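Local coordinates for ceramide very long chain fatty acid hydroxylase SCS7 (Saccharomyces cerevisiae, PDB 4ZR1), which hydroxylates the very long chain fatty acids of ceramides, a step postulated to occur at C-2, as a membrane-embedded enzyme with a likely catalytic dimetal centre, at residues D47-F53 against H79-H83; K52-L56 against H178-M182; I64-K70 against N164-A168. Residue numbers count along the deposited sequence, not the author numbering.

Contact 1: D47-F53 against H79-H83; sequences DYKKHKF and HRPRH
The contact is a buried helix-to-loop salt bridge: OD1 of Asp47 lies 2.4 Å from NH2 of Arg82, a very short charge-assisted hydrogen bond with an N-H...O angle of 132°. Asp47 approaches near the plane of the guanidinium, at its edge. It belongs to helix 44-51, whose end is marked by the hydrogen bonds His51 N to Asp47 O (3.1 Å) and Lys52 N to Tyr48 O (2.8 Å); Lys52 then leaves the helix with positive phi (56/45), and Phe53 follows in the loop. The partner segment 79-83 has no regular structure and is largely extended from Arg80 onward. The backbones stay well apart, with CA atoms at 8.8 Å for Asp47 and Arg82 and 10.3 Å for His51 and Arg80, so long arginine side chains bridge the gap. Arg82 does so with chi1 off a well at -22°, chi2 m and chi3 t, and its NH1 also makes a weak hydrogen bond to Gln77 O. Arg80 (m, t, p) directs its polar end to Thr26 O and Glu290, while one face of its guanidinium receives His51 CE1, 4.2 Å from NH1. His51 (chi1 m) lies against both arginines, its CD2 also coming 3.3 Å from Arg82 NH2. Both segments precede the first transmembrane helix, in a region inferred to be cytoplasmic; the contact joins the end of helix 44-51 to the loop after helix 71-78, where His79 stacks on Tyr259 and meets the zinc ligand His178 edge-to-face. Packing is completed by Phe53, with chi1 t, whose CD2 comes 3.6 Å from Arg82 NH1.

Contact 2: K52-L56 against H178-M182; sequences KFLDL and HYLPM. With ZN (zinc ion), chain D.
Tyr179 projects from the end of helix 164-179 into an apolar pocket formed by Phe53, Leu54 and Leu56. Its chi1, t, sends the ring toward the irregular 52-56 loop across wide CA separations (Leu54 to Tyr179 10.2 Å, Leu56 to Leu180 10.4 Å). Phe53 CE2 lies 3.6 Å from Tyr179 CE1, with ring centroids 5.7 Å apart and planes at 73°. Leu54 CB sits 3.5 Å from Tyr179 OH, and Leu56, with chi1 m and chi2 t, brings CD2 to 3.6 Å from Tyr179 CE2 and 4.5 Å from Leu180 CD2. No hydrogen bond crosses the interface. The preceding residue, His178, turns the other way and binds zinc through NE2 at 2.3 Å, together with His150, His155, His174 and His254; this is one of two zinc sites that probably form the catalytic dimetal centre, built from the histidine boxes of this family. Leu180 leaves helical geometry, so the chain turns off just beyond the ligand. Helix 60-65 meets Leu54 and Tyr179 through Leu60, and helix 71-78 adds Ile78 beside Phe53 and Tyr179.

Contact 3: I64-K70 against N164-A168; sequences ILRSDFK and NIAFA
A single asparagine side chain, at the start of helix 164-179, bonds to main-chain carbonyls where helix 60-65 ends, a local helix-to-turn junction on the side of the fold inferred to be cytoplasmic. Asn164 (chi1 m, chi2 -19°) uses ND2 as a two-way donor: to Ser67 O at 3.2 Å with a nearly straight angle of 169°, and to Leu65 O at 3.0 Å in a weak, bent bond of 128°. Its OD1 lies 3.0 Å from Ser67 OG, which is also 3.0 Å from Ile64 O, the rotamer p holding the hydroxyl between them; Ile64 O accepts a weak 3.4 Å hydrogen bond from Ser67 N. Arg66 is the first residue to depart from helical phi/psi. The backbones are close here, with CA atoms 5.1 Å apart for Leu65 and Asn164 and 6.3 Å for Ile64 and Ala168. Along the helix the contact turns apolar: Leu65 CD2 meets Ala168 CB at 3.6 Å, and Ile64 CG2 packs on Phe167 CB at 3.9 Å. Phe167 also stacks on Tyr74 of helix 71-78, for which Lys70 is the N-cap residue. At its edge, ring atom CE2 of Phe167 reaches to 3.8 Å from Phe69 O.

Overall arrangement
From the N terminus, the chain runs through helix 44-51 and the loop 52-56, where contacts 1 and 2 share Lys52 and Phe53, then through helix 60-65 to helix 71-78. Contact 1 closes the first and shortest loop, at 79-83. Contact 3 crosses it, since 64-70 starts within that loop but pairs with 164-168, beyond helices 106-125 and 128-154. Contact 2 spans the longest stretch and encloses contact 3. Contacts 1 and 2 meet directly, Arg82 N lying 2.8 Å from Tyr179 O, a probable hydrogen bond, and Phe69 links contact 3 to Phe53. Contact 1 ties segments before the first transmembrane helix to one another; contacts 2 and 3 join them to the two ends of the helix bearing His174, His177 and His178.

Contact 1: D47-F53 against H79-H83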
loop_
_atom_site.group_PDB
_atom_site.type_symbol
_atom_site.label_atom_id
_atom_site.label_comp_id
_atom_site.label_asym_id
_atom_site.label_seq_id
_atom_site.Cartn_x
_atom_site.Cartn_y
_atom_site.Cartn_z
ATOM N N ASP A 47 -10.374 -18.601 12.524
ATOM C CA ASP A 47 -9.277 -17.647 12.509
ATOM C C ASP A 47 -9.215 -16.814 13.793
ATOM O O ASP A 47 -8.130 -16.557 14.318
ATOM C CB ASP A 47 -9.403 -16.740 11.280
ATOM C CG ASP A 47 -8.281 -15.744 11.171
ATOM O OD1 ASP A 47 -7.190 -16.126 10.687
ATOM O OD2 ASP A 47 -8.494 -14.573 11.556
ATOM N N TYR A 48 -10.371 -16.395 14.302
ATOM C CA TYR A 48 -10.394 -15.625 15.540
ATOM C C TYR A 48 -9.952 -16.492 16.709
ATOM O O TYR A 48 -9.120 -16.086 17.515
ATOM C CB TYR A 48 -11.781 -15.052 15.792
ATOM C CG TYR A 48 -11.896 -14.160 17.013
ATOM C CD1 TYR A 48 -11.294 -12.909 17.041
ATOM C CD2 TYR A 48 -12.658 -14.545 18.119
ATOM C CE1 TYR A 48 -11.423 -12.079 18.146
ATOM C CE2 TYR A 48 -12.788 -13.724 19.221
ATOM C CZ TYR A 48 -12.172 -12.492 19.226
ATOM O OH TYR A 48 -12.293 -11.665 20.316
ATOM N N LYS A 49 -10.494 -17.701 16.786
ATOM C CA LYS A 49 -10.151 -18.604 17.872
ATOM C C LYS A 49 -8.680 -19.002 17.817
ATOM O O LYS A 49 -8.027 -19.116 18.852
ATOM C CB LYS A 49 -11.037 -19.849 17.834
ATOM C CG LYS A 49 -10.750 -20.847 18.943
ATOM C CD LYS A 49 -10.988 -20.228 20.313
ATOM C CE LYS A 49 -10.860 -21.260 21.427
ATOM N NZ LYS A 49 -10.937 -20.642 22.786
ATOM N N LYS A 50 -8.158 -19.200 16.612
ATOM C CA LYS A 50 -6.790 -19.681 16.460
ATOM C C LYS A 50 -5.747 -18.611 16.786
ATOM O O LYS A 50 -4.827 -18.864 17.553
ATOM C CB LYS A 50 -6.564 -20.219 15.045
ATOM C CG LYS A 50 -5.205 -20.883 14.855
ATOM C CD LYS A 50 -5.085 -21.597 13.519
ATOM C CE LYS A 50 -3.690 -22.186 13.330
ATOM N NZ LYS A 50 -3.536 -22.895 12.021
ATOM N N HIS A 51 -5.892 -17.416 16.222
ATOM C CA HIS A 51 -4.852 -16.394 16.349
ATOM C C HIS A 51 -5.191 -15.312 17.375
ATOM O O HIS A 51 -4.326 -14.515 17.751
ATOM C CB HIS A 51 -4.577 -15.756 14.985
ATOM C CG HIS A 51 -4.182 -16.743 13.929
ATOM N ND1 HIS A 51 -2.936 -17.337 13.892
ATOM C CD2 HIS A 51 -4.866 -17.240 12.872
ATOM C CE1 HIS A 51 -2.871 -18.157 12.859
ATOM N NE2 HIS A 51 -4.028 -18.117 12.222
ATOM N N LYS A 52 -6.444 -15.295 17.828
ATOM C CA LYS A 52 -6.888 -14.374 18.878
ATOM C C LYS A 52 -6.606 -12.919 18.505
ATOM O O LYS A 52 -6.128 -12.135 19.323
ATOM C CB LYS A 52 -6.219 -14.727 20.217
ATOM C CG LYS A 52 -6.731 -16.020 20.855
ATOM C CD LYS A 52 -6.325 -16.133 22.324
ATOM C CE LYS A 52 -7.526 -15.998 23.254
ATOM N NZ LYS A 52 -7.154 -15.754 24.681
ATOM N N PHE A 53 -6.913 -12.564 17.264
ATOM C CA PHE A 53 -6.581 -11.242 16.746
ATOM C C PHE A 53 -7.823 -10.395 16.441
ATOM O O PHE A 53 -8.372 -9.748 17.321
ATOM C CB PHE A 53 -5.719 -11.392 15.495
ATOM C CG PHE A 53 -5.209 -10.093 14.939
ATOM C CD1 PHE A 53 -4.584 -9.167 15.759
ATOM C CD2 PHE A 53 -5.313 -9.818 13.584
ATOM C CE1 PHE A 53 -4.106 -7.973 15.242
ATOM C CE2 PHE A 53 -4.831 -8.623 13.057
ATOM C CZ PHE A 53 -4.229 -7.702 13.886
ATOM N N HIS A 79 0.155 -8.309 9.288
ATOM C CA HIS A 79 0.886 -8.627 8.062
ATOM C C HIS A 79 0.787 -10.112 7.705
ATOM O O HIS A 79 1.375 -10.565 6.726
ATOM C CB HIS A 79 2.359 -8.219 8.183
ATOM C CG HIS A 79 2.567 -6.751 8.390
ATOM N ND1 HIS A 79 2.874 -6.209 9.619
ATOM C CD2 HIS A 79 2.507 -5.709 7.526
ATOM C CE1 HIS A 79 2.995 -4.899 9.504
ATOM N NE2 HIS A 79 2.772 -4.567 8.247
ATOM N N ARG A 80 0.046 -10.879 8.494
ATOM C CA ARG A 80 -0.238 -12.251 8.107
ATOM C C ARG A 80 -1.618 -12.263 7.467
ATOM O O ARG A 80 -2.622 -12.062 8.145
ATOM C CB ARG A 80 -0.133 -13.183 9.308
ATOM C CG ARG A 80 1.270 -13.168 9.914
ATOM C CD ARG A 80 1.400 -14.071 11.118
ATOM N NE ARG A 80 1.123 -15.458 10.775
ATOM C CZ ARG A 80 1.261 -16.471 11.620
ATOM N NH1 ARG A 80 0.982 -17.710 11.230
ATOM N NH2 ARG A 80 1.683 -16.240 12.855
ATOM N N PRO A 81 -1.661 -12.454 6.137
ATOM C CA PRO A 81 -2.862 -12.139 5.354
ATOM C C PRO A 81 -4.054 -13.063 5.579
ATOM O O PRO A 81 -3.906 -14.250 5.856
ATOM C CB PRO A 81 -2.370 -12.246 3.900
ATOM C CG PRO A 81 -1.167 -13.135 3.964
ATOM C CD PRO A 81 -0.521 -12.833 5.280
ATOM N N ARG A 82 -5.243 -12.491 5.456
ATOM C CA ARG A 82 -6.465 -13.269 5.425
ATOM C C ARG A 82 -7.211 -12.905 4.146
ATOM O O ARG A 82 -6.740 -12.084 3.362
ATOM C CB ARG A 82 -7.332 -12.996 6.659
ATOM C CG ARG A 82 -6.585 -12.428 7.854
ATOM C CD ARG A 82 -5.788 -13.475 8.615
ATOM N NE ARG A 82 -4.977 -12.855 9.660
ATOM C CZ ARG A 82 -4.836 -13.352 10.882
ATOM N NH1 ARG A 82 -4.086 -12.729 11.779
ATOM N NH2 ARG A 82 -5.459 -14.474 11.209
ATOM N N HIS A 83 -8.370 -13.516 3.935
ATOM C CA HIS A 83 -9.218 -13.181 2.799
ATOM C C HIS A 83 -10.686 -13.224 3.222
ATOM O O HIS A 83 -11.156 -14.230 3.755
ATOM C CB HIS A 83 -8.956 -14.137 1.624
ATOM C CG HIS A 83 -9.626 -13.724 0.350
ATOM N ND1 HIS A 83 -9.327 -12.546 -0.303
ATOM C CD2 HIS A 83 -10.594 -14.324 -0.383
ATOM C CE1 HIS A 83 -10.080 -12.440 -1.382
ATOM N NE2 HIS A 83 -10.854 -13.507 -1.457
#

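Contact 2: K52-L56 against H178-M182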
loop_
_atom_site.group_PDB
_atom_site.type_symbol
_atom_site.label_atom_id
_atom_site.label_comp_id
_atom_site.label_asym_id
_atom_site.label_seq_id
_atom_site.Cartn_x
_atom_site.Cartn_y
_atom_site.Cartn_z
ATOM N N LYS A 52 -6.444 -15.295 17.828
ATOM C CA LYS A 52 -6.888 -14.374 18.878
ATOM C C LYS A 52 -6.606 -12.919 18.505
ATOM O O LYS A 52 -6.128 -12.135 19.323
ATOM C CB LYS A 52 -6.219 -14.727 20.217
ATOM C CG LYS A 52 -6.731 -16.020 20.855
ATOM C CD LYS A 52 -6.325 -16.133 22.324
ATOM C CE LYS A 52 -7.526 -15.998 23.254
ATOM N NZ LYS A 52 -7.154 -15.754 24.681
ATOM N N PHE A 53 -6.913 -12.564 17.264
ATOM C CA PHE A 53 -6.581 -11.242 16.746
ATOM C C PHE A 53 -7.823 -10.395 16.441
ATOM O O PHE A 53 -8.372 -9.748 17.321
ATOM C CB PHE A 53 -5.719 -11.392 15.495
ATOM C CG PHE A 53 -5.209 -10.093 14.939
ATOM C CD1 PHE A 53 -4.584 -9.167 15.759
ATOM C CD2 PHE A 53 -5.313 -9.818 13.584
ATOM C CE1 PHE A 53 -4.106 -7.973 15.242
ATOM C CE2 PHE A 53 -4.831 -8.623 13.057
ATOM C CZ PHE A 53 -4.229 -7.702 13.886
ATOM N N LEU A 54 -8.253 -10.390 15.186
ATOM C CA LEU A 54 -9.462 -9.679 14.807
ATOM C C LEU A 54 -10.525 -10.654 14.307
ATOM O O LEU A 54 -10.225 -11.649 13.640
ATOM C CB LEU A 54 -9.165 -8.634 13.726
ATOM C CG LEU A 54 -8.237 -7.466 14.071
ATOM C CD1 LEU A 54 -7.952 -6.670 12.816
ATOM C CD2 LEU A 54 -8.817 -6.556 15.149
ATOM N N ASP A 55 -11.773 -10.358 14.638
ATOM C CA ASP A 55 -12.897 -11.140 14.162
ATOM C C ASP A 55 -13.377 -10.523 12.861
ATOM O O ASP A 55 -14.027 -9.475 12.868
ATOM C CB ASP A 55 -14.003 -11.177 15.220
ATOM C CG ASP A 55 -15.217 -11.990 14.791
ATOM O OD1 ASP A 55 -15.167 -12.642 13.721
ATOM O OD2 ASP A 55 -16.224 -11.988 15.549
ATOM N N LEU A 56 -13.041 -11.174 11.749
ATOM C CA LEU A 56 -13.429 -10.690 10.418
ATOM C C LEU A 56 -14.929 -10.477 10.235
ATOM O O LEU A 56 -15.344 -9.744 9.348
ATOM C CB LEU A 56 -12.960 -11.659 9.340
ATOM C CG LEU A 56 -11.505 -11.592 8.882
ATOM C CD1 LEU A 56 -11.238 -12.562 7.736
ATOM C CD2 LEU A 56 -11.169 -10.180 8.466
ATOM N N HIS A 178 -2.171 -5.283 3.769
ATOM C CA HIS A 178 -1.424 -6.499 4.081
ATOM C C HIS A 178 -2.321 -7.527 4.752
ATOM O O HIS A 178 -2.186 -8.729 4.542
ATOM C CB HIS A 178 -0.228 -6.186 4.974
ATOM C CG HIS A 178 1.012 -5.837 4.213
ATOM N ND1 HIS A 178 2.067 -6.710 4.066
ATOM C CD2 HIS A 178 1.357 -4.712 3.540
ATOM C CE1 HIS A 178 3.014 -6.137 3.344
ATOM N NE2 HIS A 178 2.604 -4.929 3.008
ATOM N N TYR A 179 -3.242 -7.040 5.569
ATOM C CA TYR A 179 -4.201 -7.906 6.211
ATOM C C TYR A 179 -5.116 -8.522 5.154
ATOM O O TYR A 179 -5.404 -9.720 5.210
ATOM C CB TYR A 179 -4.987 -7.122 7.265
ATOM C CG TYR A 179 -5.851 -7.961 8.174
ATOM C CD1 TYR A 179 -5.295 -8.943 8.989
ATOM C CD2 TYR A 179 -7.220 -7.741 8.256
ATOM C CE1 TYR A 179 -6.087 -9.705 9.837
ATOM C CE2 TYR A 179 -8.024 -8.498 9.099
ATOM C CZ TYR A 179 -7.455 -9.478 9.885
ATOM O OH TYR A 179 -8.263 -10.227 10.718
ATOM N N LEU A 180 -5.549 -7.720 4.176
ATOM C CA LEU A 180 -6.437 -8.229 3.125
ATOM C C LEU A 180 -6.043 -7.853 1.689
ATOM O O LEU A 180 -6.742 -7.081 1.028
ATOM C CB LEU A 180 -7.866 -7.773 3.387
ATOM C CG LEU A 180 -8.500 -8.275 4.691
ATOM C CD1 LEU A 180 -9.045 -7.113 5.495
ATOM C CD2 LEU A 180 -9.588 -9.287 4.392
ATOM N N PRO A 181 -4.953 -8.459 1.186
ATOM C CA PRO A 181 -4.316 -8.236 -0.122
ATOM C C PRO A 181 -5.278 -8.276 -1.316
ATOM O O PRO A 181 -5.185 -7.445 -2.224
ATOM C CB PRO A 181 -3.321 -9.393 -0.220
ATOM C CG PRO A 181 -3.111 -9.854 1.164
ATOM C CD PRO A 181 -4.389 -9.635 1.872
ATOM N N MET A 182 -6.197 -9.235 -1.308
ATOM C CA MET A 182 -7.117 -9.419 -2.423
ATOM C C MET A 182 -8.464 -8.734 -2.243
ATOM O O MET A 182 -9.408 -9.059 -2.954
ATOM C CB MET A 182 -7.345 -10.908 -2.676
ATOM C CG MET A 182 -6.151 -11.569 -3.304
ATOM S SD MET A 182 -5.719 -10.732 -4.843
ATOM C CE MET A 182 -3.936 -10.661 -4.636
HETATM ZN ZN ZN D . 3.875 -3.173 2.209
#

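Contact 3: I64-K70 against N164-A168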
loop_
_atom_site.group_PDB
_atom_site.type_symbol
_atom_site.label_atom_id
_atom_site.label_comp_id
_atom_site.label_asym_id
_atom_site.label_seq_id
_atom_site.Cartn_x
_atom_site.Cartn_y
_atom_site.Cartn_z
ATOM N N ILE A 64 -10.056 -2.570 16.694
ATOM C CA ILE A 64 -8.660 -2.161 16.864
ATOM C C ILE A 64 -8.516 -1.026 17.871
ATOM O O ILE A 64 -7.624 -1.053 18.723
ATOM C CB ILE A 64 -8.038 -1.687 15.530
ATOM C CG1 ILE A 64 -8.011 -2.810 14.507
ATOM C CG2 ILE A 64 -6.622 -1.165 15.740
ATOM C CD1 ILE A 64 -7.477 -2.361 13.165
ATOM N N LEU A 65 -9.384 -0.020 17.736
ATOM C CA LEU A 65 -9.439 1.111 18.661
ATOM C C LEU A 65 -9.670 0.700 20.124
ATOM O O LEU A 65 -9.215 1.380 21.041
ATOM C CB LEU A 65 -10.538 2.089 18.235
ATOM C CG LEU A 65 -10.324 2.805 16.904
ATOM C CD1 LEU A 65 -11.496 3.708 16.590
ATOM C CD2 LEU A 65 -9.050 3.605 16.951
ATOM N N ARG A 66 -10.373 -0.405 20.341
ATOM C CA ARG A 66 -10.705 -0.832 21.689
ATOM C C ARG A 66 -10.076 -2.182 22.004
ATOM O O ARG A 66 -10.729 -3.073 22.541
ATOM C CB ARG A 66 -12.230 -0.900 21.875
ATOM C CG ARG A 66 -12.965 0.396 21.540
ATOM C CD ARG A 66 -14.495 0.258 21.652
ATOM N NE ARG A 66 -15.025 -0.902 20.933
ATOM C CZ ARG A 66 -16.317 -1.100 20.673
ATOM N NH1 ARG A 66 -17.222 -0.209 21.059
ATOM N NH2 ARG A 66 -16.708 -2.187 20.017
ATOM N N SER A 67 -8.802 -2.334 21.671
ATOM C CA SER A 67 -8.139 -3.622 21.824
ATOM C C SER A 67 -7.195 -3.634 23.016
ATOM O O SER A 67 -6.909 -2.590 23.598
ATOM C CB SER A 67 -7.366 -3.970 20.552
ATOM O OG SER A 67 -6.231 -3.132 20.397
ATOM N N ASP A 68 -6.715 -4.821 23.374
ATOM C CA ASP A 68 -5.697 -4.964 24.411
ATOM C C ASP A 68 -4.416 -5.491 23.766
ATOM O O ASP A 68 -3.630 -6.211 24.386
ATOM C CB ASP A 68 -6.178 -5.884 25.542
ATOM C CG ASP A 68 -6.486 -7.293 25.065
ATOM O OD1 ASP A 68 -6.785 -7.475 23.864
ATOM O OD2 ASP A 68 -6.450 -8.223 25.898
ATOM N N PHE A 69 -4.221 -5.124 22.505
ATOM C CA PHE A 69 -3.021 -5.503 21.773
ATOM C C PHE A 69 -1.820 -4.712 22.262
ATOM O O PHE A 69 -1.918 -3.516 22.545
ATOM C CB PHE A 69 -3.182 -5.253 20.265
ATOM C CG PHE A 69 -4.299 -6.022 19.616
ATOM C CD1 PHE A 69 -4.682 -7.263 20.091
ATOM C CD2 PHE A 69 -4.967 -5.492 18.519
ATOM C CE1 PHE A 69 -5.707 -7.966 19.484
ATOM C CE2 PHE A 69 -5.996 -6.190 17.910
ATOM C CZ PHE A 69 -6.365 -7.430 18.396
ATOM N N LYS A 70 -0.674 -5.366 22.341
ATOM C CA LYS A 70 0.561 -4.612 22.367
ATOM C C LYS A 70 1.178 -4.636 20.976
ATOM O O LYS A 70 0.898 -5.528 20.168
ATOM C CB LYS A 70 1.536 -5.130 23.435
ATOM C CG LYS A 70 1.194 -6.454 24.093
ATOM C CD LYS A 70 1.868 -6.478 25.455
ATOM C CE LYS A 70 1.630 -7.760 26.252
ATOM N NZ LYS A 70 2.670 -7.921 27.321
ATOM N N ASN A 164 -3.459 2.378 20.517
ATOM C CA ASN A 164 -4.475 1.905 19.597
ATOM C C ASN A 164 -4.707 2.899 18.459
ATOM O O ASN A 164 -4.972 2.499 17.328
ATOM C CB ASN A 164 -5.784 1.620 20.336
ATOM C CG ASN A 164 -5.716 0.357 21.170
ATOM O OD1 ASN A 164 -4.860 -0.498 20.952
ATOM N ND2 ASN A 164 -6.637 0.219 22.107
ATOM N N ILE A 165 -4.596 4.193 18.752
ATOM C CA ILE A 165 -4.781 5.211 17.719
ATOM C C ILE A 165 -3.668 5.110 16.674
ATOM O O ILE A 165 -3.870 5.461 15.509
ATOM C CB ILE A 165 -4.812 6.642 18.310
ATOM C CG1 ILE A 165 -5.908 6.764 19.361
ATOM C CG2 ILE A 165 -5.046 7.684 17.218
ATOM C CD1 ILE A 165 -6.043 8.163 19.917
ATOM N N ALA A 166 -2.504 4.616 17.089
ATOM C CA ALA A 166 -1.390 4.423 16.160
ATOM C C ALA A 166 -1.634 3.208 15.271
ATOM O O ALA A 166 -1.413 3.260 14.060
ATOM C CB ALA A 166 -0.071 4.274 16.918
ATOM N N PHE A 167 -2.101 2.118 15.873
ATOM C CA PHE A 167 -2.401 0.896 15.129
ATOM C C PHE A 167 -3.517 1.143 14.102
ATOM O O PHE A 167 -3.525 0.552 13.027
ATOM C CB PHE A 167 -2.820 -0.242 16.074
ATOM C CG PHE A 167 -1.851 -0.514 17.200
ATOM C CD1 PHE A 167 -0.510 -0.200 17.085
ATOM C CD2 PHE A 167 -2.298 -1.098 18.378
ATOM C CE1 PHE A 167 0.369 -0.454 18.125
ATOM C CE2 PHE A 167 -1.425 -1.359 19.419
ATOM C CZ PHE A 167 -0.091 -1.036 19.292
ATOM N N ALA A 168 -4.469 2.006 14.443
ATOM C CA ALA A 168 -5.592 2.264 13.548
ATOM C C ALA A 168 -5.137 3.119 12.365
ATOM O O ALA A 168 -5.604 2.941 11.233
ATOM C CB ALA A 168 -6.747 2.938 14.311
#